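Local coordinates for protein taurine dioxygenase (Burkholderia ambifaria, PDB 5VN6) that probably catalyses the oxygen-dependent hydroxylation of taurine as an iron-dependent dioxygenase of the TfdA family, here holding magnesium at its metal site, at residues N103-P115 with E198-F210. Numbering follows the deposited sequence.
Sequences NAWHSDASWRVAP and EKVLYVNAFTTHF. With MG (magnesium ion), chain C.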
loop_
_atom_site.group_PDB
_atom_site.type_symbol
_atom_site.label_atom_id
_atom_site.label_comp_id
_atom_site.label_asym_id
_atom_site.label_seq_id
_atom_site.Cartn_x
_atom_site.Cartn_y
_atom_site.Cartn_z
ATOM N N ASN A 103 9.164 -6.087 6.660
ATOM C CA ASN A 103 8.456 -5.631 5.460
ATOM C C ASN A 103 7.373 -6.651 5.089
ATOM O O ASN A 103 7.463 -7.387 4.115
ATOM C CB ASN A 103 9.433 -5.360 4.318
ATOM C CG ASN A 103 10.259 -6.582 3.922
ATOM O OD1 ASN A 103 10.613 -7.425 4.764
ATOM N ND2 ASN A 103 10.562 -6.689 2.626
ATOM N N ALA A 104 6.351 -6.705 5.938
ATOM C CA ALA A 104 5.233 -7.628 5.821
ATOM C C ALA A 104 4.102 -7.068 6.656
ATOM O O ALA A 104 4.346 -6.450 7.694
ATOM C CB ALA A 104 5.592 -9.043 6.298
ATOM N N TRP A 105 2.866 -7.294 6.218
ATOM C CA TRP A 105 1.735 -6.823 7.014
ATOM C C TRP A 105 1.622 -7.667 8.289
ATOM O O TRP A 105 1.252 -8.841 8.240
ATOM C CB TRP A 105 0.456 -6.856 6.180
ATOM C CG TRP A 105 0.412 -5.674 5.250
ATOM C CD1 TRP A 105 0.524 -5.687 3.888
ATOM C CD2 TRP A 105 0.309 -4.296 5.635
ATOM N NE1 TRP A 105 0.467 -4.397 3.396
ATOM C CE2 TRP A 105 0.335 -3.529 4.450
ATOM C CE3 TRP A 105 0.183 -3.640 6.869
ATOM C CZ2 TRP A 105 0.244 -2.138 4.459
ATOM C CZ3 TRP A 105 0.091 -2.256 6.880
ATOM C CH2 TRP A 105 0.115 -1.517 5.672
ATOM N N HIS A 106 1.952 -7.083 9.435
ATOM C CA HIS A 106 1.919 -7.835 10.673
ATOM C C HIS A 106 1.444 -6.965 11.821
ATOM O O HIS A 106 1.607 -5.740 11.829
ATOM C CB HIS A 106 3.306 -8.438 11.018
ATOM C CG HIS A 106 4.364 -7.420 11.315
ATOM N ND1 HIS A 106 4.954 -6.642 10.337
ATOM C CD2 HIS A 106 4.955 -7.067 12.483
ATOM C CE1 HIS A 106 5.851 -5.845 10.892
ATOM N NE2 HIS A 106 5.877 -6.089 12.192
ATOM N N SER A 107 0.864 -7.626 12.806
ATOM C CA SER A 107 0.641 -7.041 14.116
ATOM C C SER A 107 1.744 -7.553 15.028
ATOM O O SER A 107 1.948 -8.770 15.126
ATOM C CB SER A 107 -0.738 -7.421 14.659
ATOM O OG SER A 107 -0.965 -6.793 15.902
ATOM N N ASP A 108 2.465 -6.628 15.667
ATOM C CA ASP A 108 3.668 -6.985 16.424
ATOM C C ASP A 108 3.432 -8.139 17.394
ATOM O O ASP A 108 2.507 -8.103 18.216
ATOM C CB ASP A 108 4.189 -5.765 17.189
ATOM C CG ASP A 108 5.270 -5.022 16.424
ATOM O OD1 ASP A 108 5.747 -5.551 15.393
ATOM O OD2 ASP A 108 5.623 -3.897 16.840
ATOM N N ALA A 109 4.272 -9.177 17.258
ATOM C CA ALA A 109 4.365 -10.288 18.205
ATOM C C ALA A 109 3.006 -10.914 18.508
ATOM O O ALA A 109 2.720 -11.297 19.643
ATOM C CB ALA A 109 5.051 -9.849 19.503
ATOM N N SER A 110 2.152 -11.015 17.491
ATOM C CA SER A 110 0.917 -11.765 17.675
ATOM C C SER A 110 1.179 -13.255 17.870
ATOM O O SER A 110 0.247 -13.996 18.211
ATOM C CB SER A 110 -0.023 -11.513 16.479
ATOM O OG SER A 110 0.477 -12.131 15.305
ATOM N N TRP A 111 2.419 -13.720 17.625
ATOM C CA TRP A 111 2.808 -15.092 17.935
ATOM C C TRP A 111 2.999 -15.311 19.433
ATOM O O TRP A 111 3.343 -16.426 19.829
ATOM C CB TRP A 111 4.108 -15.470 17.205
ATOM C CG TRP A 111 5.184 -14.420 17.326
ATOM C CD1 TRP A 111 5.476 -13.436 16.416
ATOM C CD2 TRP A 111 6.104 -14.243 18.413
ATOM N NE1 TRP A 111 6.517 -12.661 16.872
ATOM C CE2 TRP A 111 6.918 -13.130 18.095
ATOM C CE3 TRP A 111 6.325 -14.921 19.625
ATOM C CZ2 TRP A 111 7.931 -12.674 18.944
ATOM C CZ3 TRP A 111 7.333 -14.459 20.473
ATOM C CH2 TRP A 111 8.118 -13.340 20.130
ATOM N N ARG A 112 2.822 -14.277 20.252
ATOM C CA ARG A 112 2.897 -14.384 21.701
ATOM C C ARG A 112 1.518 -14.652 22.271
ATOM O O ARG A 112 0.500 -14.294 21.682
ATOM C CB ARG A 112 3.428 -13.096 22.340
ATOM C CG ARG A 112 4.877 -12.756 22.106
ATOM C CD ARG A 112 5.280 -11.652 23.084
ATOM N NE ARG A 112 6.563 -11.038 22.776
ATOM C CZ ARG A 112 7.724 -11.446 23.284
ATOM N NH1 ARG A 112 7.761 -12.468 24.131
ATOM N NH2 ARG A 112 8.852 -10.831 22.951
ATOM N N VAL A 113 1.507 -15.242 23.466
ATOM C CA VAL A 113 0.265 -15.427 24.208
ATOM C C VAL A 113 -0.385 -14.083 24.519
ATOM O O VAL A 113 -1.613 -13.936 24.455
ATOM C CB VAL A 113 0.554 -16.227 25.492
ATOM C CG1 VAL A 113 -0.666 -16.283 26.379
ATOM C CG2 VAL A 113 1.017 -17.636 25.128
ATOM N N ALA A 114 0.423 -13.087 24.865
ATOM C CA ALA A 114 -0.060 -11.743 25.177
ATOM C C ALA A 114 0.726 -10.782 24.302
ATOM O O ALA A 114 1.794 -10.291 24.696
ATOM C CB ALA A 114 0.095 -11.424 26.665
ATOM N N PRO A 115 0.223 -10.484 23.100
ATOM C CA PRO A 115 0.938 -9.569 22.224
ATOM C C PRO A 115 0.933 -8.165 22.789
ATOM O O PRO A 115 0.015 -7.781 23.538
ATOM C CB PRO A 115 0.140 -9.644 20.905
ATOM C CG PRO A 115 -0.553 -10.965 20.950
ATOM C CD PRO A 115 -0.838 -11.229 22.405
ATOM N N GLU A 198 -14.484 -2.393 19.903
ATOM C CA GLU A 198 -14.533 -2.572 18.461
ATOM C C GLU A 198 -14.004 -3.946 18.080
ATOM O O GLU A 198 -13.093 -4.482 18.717
ATOM C CB GLU A 198 -13.690 -1.504 17.755
ATOM C CG GLU A 198 -14.196 -0.089 17.901
ATOM C CD GLU A 198 -13.130 0.917 17.556
ATOM O OE1 GLU A 198 -12.006 0.795 18.104
ATOM O OE2 GLU A 198 -13.396 1.817 16.731
ATOM N N LYS A 199 -14.551 -4.503 17.003
ATOM C CA LYS A 199 -14.042 -5.765 16.492
ATOM C C LYS A 199 -12.869 -5.527 15.542
ATOM O O LYS A 199 -12.872 -4.583 14.747
ATOM C CB LYS A 199 -15.161 -6.563 15.825
ATOM C CG LYS A 199 -16.212 -7.060 16.839
ATOM C CD LYS A 199 -17.195 -8.041 16.182
ATOM C CE LYS A 199 -18.329 -8.426 17.135
ATOM N NZ LYS A 199 -19.285 -9.381 16.497
ATOM N N VAL A 200 -11.844 -6.369 15.678
ATOM C CA VAL A 200 -10.597 -6.269 14.934
ATOM C C VAL A 200 -10.416 -7.554 14.138
ATOM O O VAL A 200 -10.514 -8.648 14.698
ATOM C CB VAL A 200 -9.397 -6.049 15.878
ATOM C CG1 VAL A 200 -8.103 -5.799 15.065
ATOM C CG2 VAL A 200 -9.681 -4.910 16.840
ATOM N N LEU A 201 -10.148 -7.429 12.844
ATOM C CA LEU A 201 -9.716 -8.592 12.079
ATOM C C LEU A 201 -8.286 -8.938 12.488
ATOM O O LEU A 201 -7.338 -8.215 12.154
ATOM C CB LEU A 201 -9.840 -8.333 10.579
ATOM C CG LEU A 201 -9.370 -9.473 9.668
ATOM C CD1 LEU A 201 -10.117 -10.795 9.964
ATOM C CD2 LEU A 201 -9.497 -9.069 8.180
ATOM N N TYR A 202 -8.132 -10.055 13.204
ATOM C CA TYR A 202 -6.883 -10.370 13.890
ATOM C C TYR A 202 -6.180 -11.609 13.327
ATOM O O TYR A 202 -5.880 -12.562 14.058
ATOM C CB TYR A 202 -7.173 -10.532 15.399
ATOM C CG TYR A 202 -5.933 -10.386 16.237
ATOM C CD1 TYR A 202 -5.477 -11.432 17.024
ATOM C CD2 TYR A 202 -5.201 -9.193 16.223
ATOM C CE1 TYR A 202 -4.329 -11.311 17.777
ATOM C CE2 TYR A 202 -4.044 -9.069 16.957
ATOM C CZ TYR A 202 -3.619 -10.141 17.743
ATOM O OH TYR A 202 -2.479 -10.043 18.495
ATOM N N VAL A 203 -5.888 -11.591 12.030
ATOM C CA VAL A 203 -4.949 -12.513 11.401
ATOM C C VAL A 203 -3.976 -11.683 10.570
ATOM O O VAL A 203 -4.329 -10.623 10.046
ATOM C CB VAL A 203 -5.660 -13.578 10.535
ATOM C CG1 VAL A 203 -6.473 -14.534 11.437
ATOM C CG2 VAL A 203 -6.573 -12.901 9.457
ATOM N N ASN A 204 -2.736 -12.149 10.468
ATOM C CA ASN A 204 -1.702 -11.375 9.781
ATOM C C ASN A 204 -0.634 -12.339 9.261
ATOM O O ASN A 204 -0.830 -13.559 9.246
ATOM C CB ASN A 204 -1.126 -10.285 10.707
ATOM C CG ASN A 204 -0.245 -10.842 11.825
ATOM O OD1 ASN A 204 0.930 -11.117 11.612
ATOM N ND2 ASN A 204 -0.795 -10.947 13.031
ATOM N N ALA A 205 0.517 -11.779 8.854
ATOM C CA ALA A 205 1.575 -12.576 8.234
ATOM C C ALA A 205 2.063 -13.688 9.157
ATOM O O ALA A 205 2.540 -14.721 8.680
ATOM C CB ALA A 205 2.748 -11.681 7.815
ATOM N N PHE A 206 1.934 -13.511 10.474
ATOM C CA PHE A 206 2.342 -14.555 11.406
ATOM C C PHE A 206 1.364 -15.718 11.471
ATOM O O PHE A 206 1.728 -16.770 11.998
ATOM C CB PHE A 206 2.503 -13.983 12.823
ATOM C CG PHE A 206 3.678 -13.060 12.976
ATOM C CD1 PHE A 206 3.496 -11.758 13.419
ATOM C CD2 PHE A 206 4.959 -13.486 12.660
ATOM C CE1 PHE A 206 4.573 -10.898 13.563
ATOM C CE2 PHE A 206 6.037 -12.635 12.802
ATOM C CZ PHE A 206 5.843 -11.332 13.258
ATOM N N THR A 207 0.138 -15.558 10.968
ATOM C CA THR A 207 -0.894 -16.571 11.154
ATOM C C THR A 207 -0.681 -17.724 10.175
ATOM O O THR A 207 -0.556 -17.509 8.960
ATOM C CB THR A 207 -2.281 -15.959 10.953
ATOM O OG1 THR A 207 -2.404 -14.752 11.718
ATOM C CG2 THR A 207 -3.351 -16.937 11.360
ATOM N N THR A 208 -0.647 -18.954 10.696
ATOM C CA THR A 208 -0.400 -20.091 9.811
ATOM C C THR A 208 -1.689 -20.743 9.317
ATOM O O THR A 208 -1.791 -21.063 8.126
ATOM C CB THR A 208 0.469 -21.140 10.505
ATOM O OG1 THR A 208 -0.222 -21.645 11.652
ATOM C CG2 THR A 208 1.768 -20.514 10.931
ATOM N N HIS A 209 -2.673 -20.947 10.199
ATOM C CA HIS A 209 -3.885 -21.671 9.817
ATOM C C HIS A 209 -4.956 -21.521 10.892
ATOM O O HIS A 209 -4.660 -21.206 12.050
ATOM C CB HIS A 209 -3.591 -23.153 9.603
ATOM C CG HIS A 209 -3.187 -23.864 10.857
ATOM N ND1 HIS A 209 -2.003 -23.592 11.508
ATOM C CD2 HIS A 209 -3.810 -24.821 11.588
ATOM C CE1 HIS A 209 -1.907 -24.360 12.584
ATOM N NE2 HIS A 209 -2.991 -25.116 12.653
ATOM N N PHE A 210 -6.203 -21.794 10.489
ATOM C CA PHE A 210 -7.316 -21.906 11.425
ATOM C C PHE A 210 -7.245 -23.250 12.133
ATOM O O PHE A 210 -6.923 -24.268 11.516
ATOM C CB PHE A 210 -8.672 -21.812 10.713
ATOM C CG PHE A 210 -8.887 -20.542 9.950
ATOM C CD1 PHE A 210 -8.866 -19.297 10.592
ATOM C CD2 PHE A 210 -9.147 -20.585 8.586
ATOM C CE1 PHE A 210 -9.085 -18.121 9.860
ATOM C CE2 PHE A 210 -9.353 -19.415 7.844
ATOM C CZ PHE A 210 -9.330 -18.193 8.479
HETATM MG MG MG C . 6.957 -4.633 13.723
#
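Phe206 fills the tight part of this contact, its ring met over one face by Trp111 and at the rim by the backbone of Ser107. The indole comes edge-on: Trp111 CD1 stands over the centre of that Phe206 face, 3.7 Å from Phe206 CE2, and the planes meet at 81°, a T-shaped pair. Close to the phenyl plane, Ser107 O lies 3.7 Å from Phe206 CE1, and the same CE1 reaches His106 CB. With CG anti to the carbonyl carbon (chi1 -70°), the Phe206 ring extends beside the His106-Trp111 loop.

Beside the ring, Asn204 ND2 donates a nearly straight bond to Ser110 OG (2.9 Å, 167°), which lies in its amide plane; His160 also hydrogen-bonds this hydroxyl. Asn204 OD1 closes an Asx turn, accepting from Phe206 N at 2.8 Å from above the carbonyl plane; one bond at each end of the amide limits its rotation.

The same loop carries the HxD part of the metal-binding facial triad of this cupin-type dioxygenase fold: His106 NE2 and Asp108 OD1 bind magnesium, and His266 completes the protein ligands. His106 ND1 donates in the ring plane to Ala104 O (2.7 Å), which with the metal bond at NE2 limits the imidazole's rotation.

Packing is sparser toward exposed Ala205, whose N bonds to Trp105 O at 3.1 Å; its CB lies 3.2 Å from Trp105 O and meets Ala104 CB at 4.2 Å.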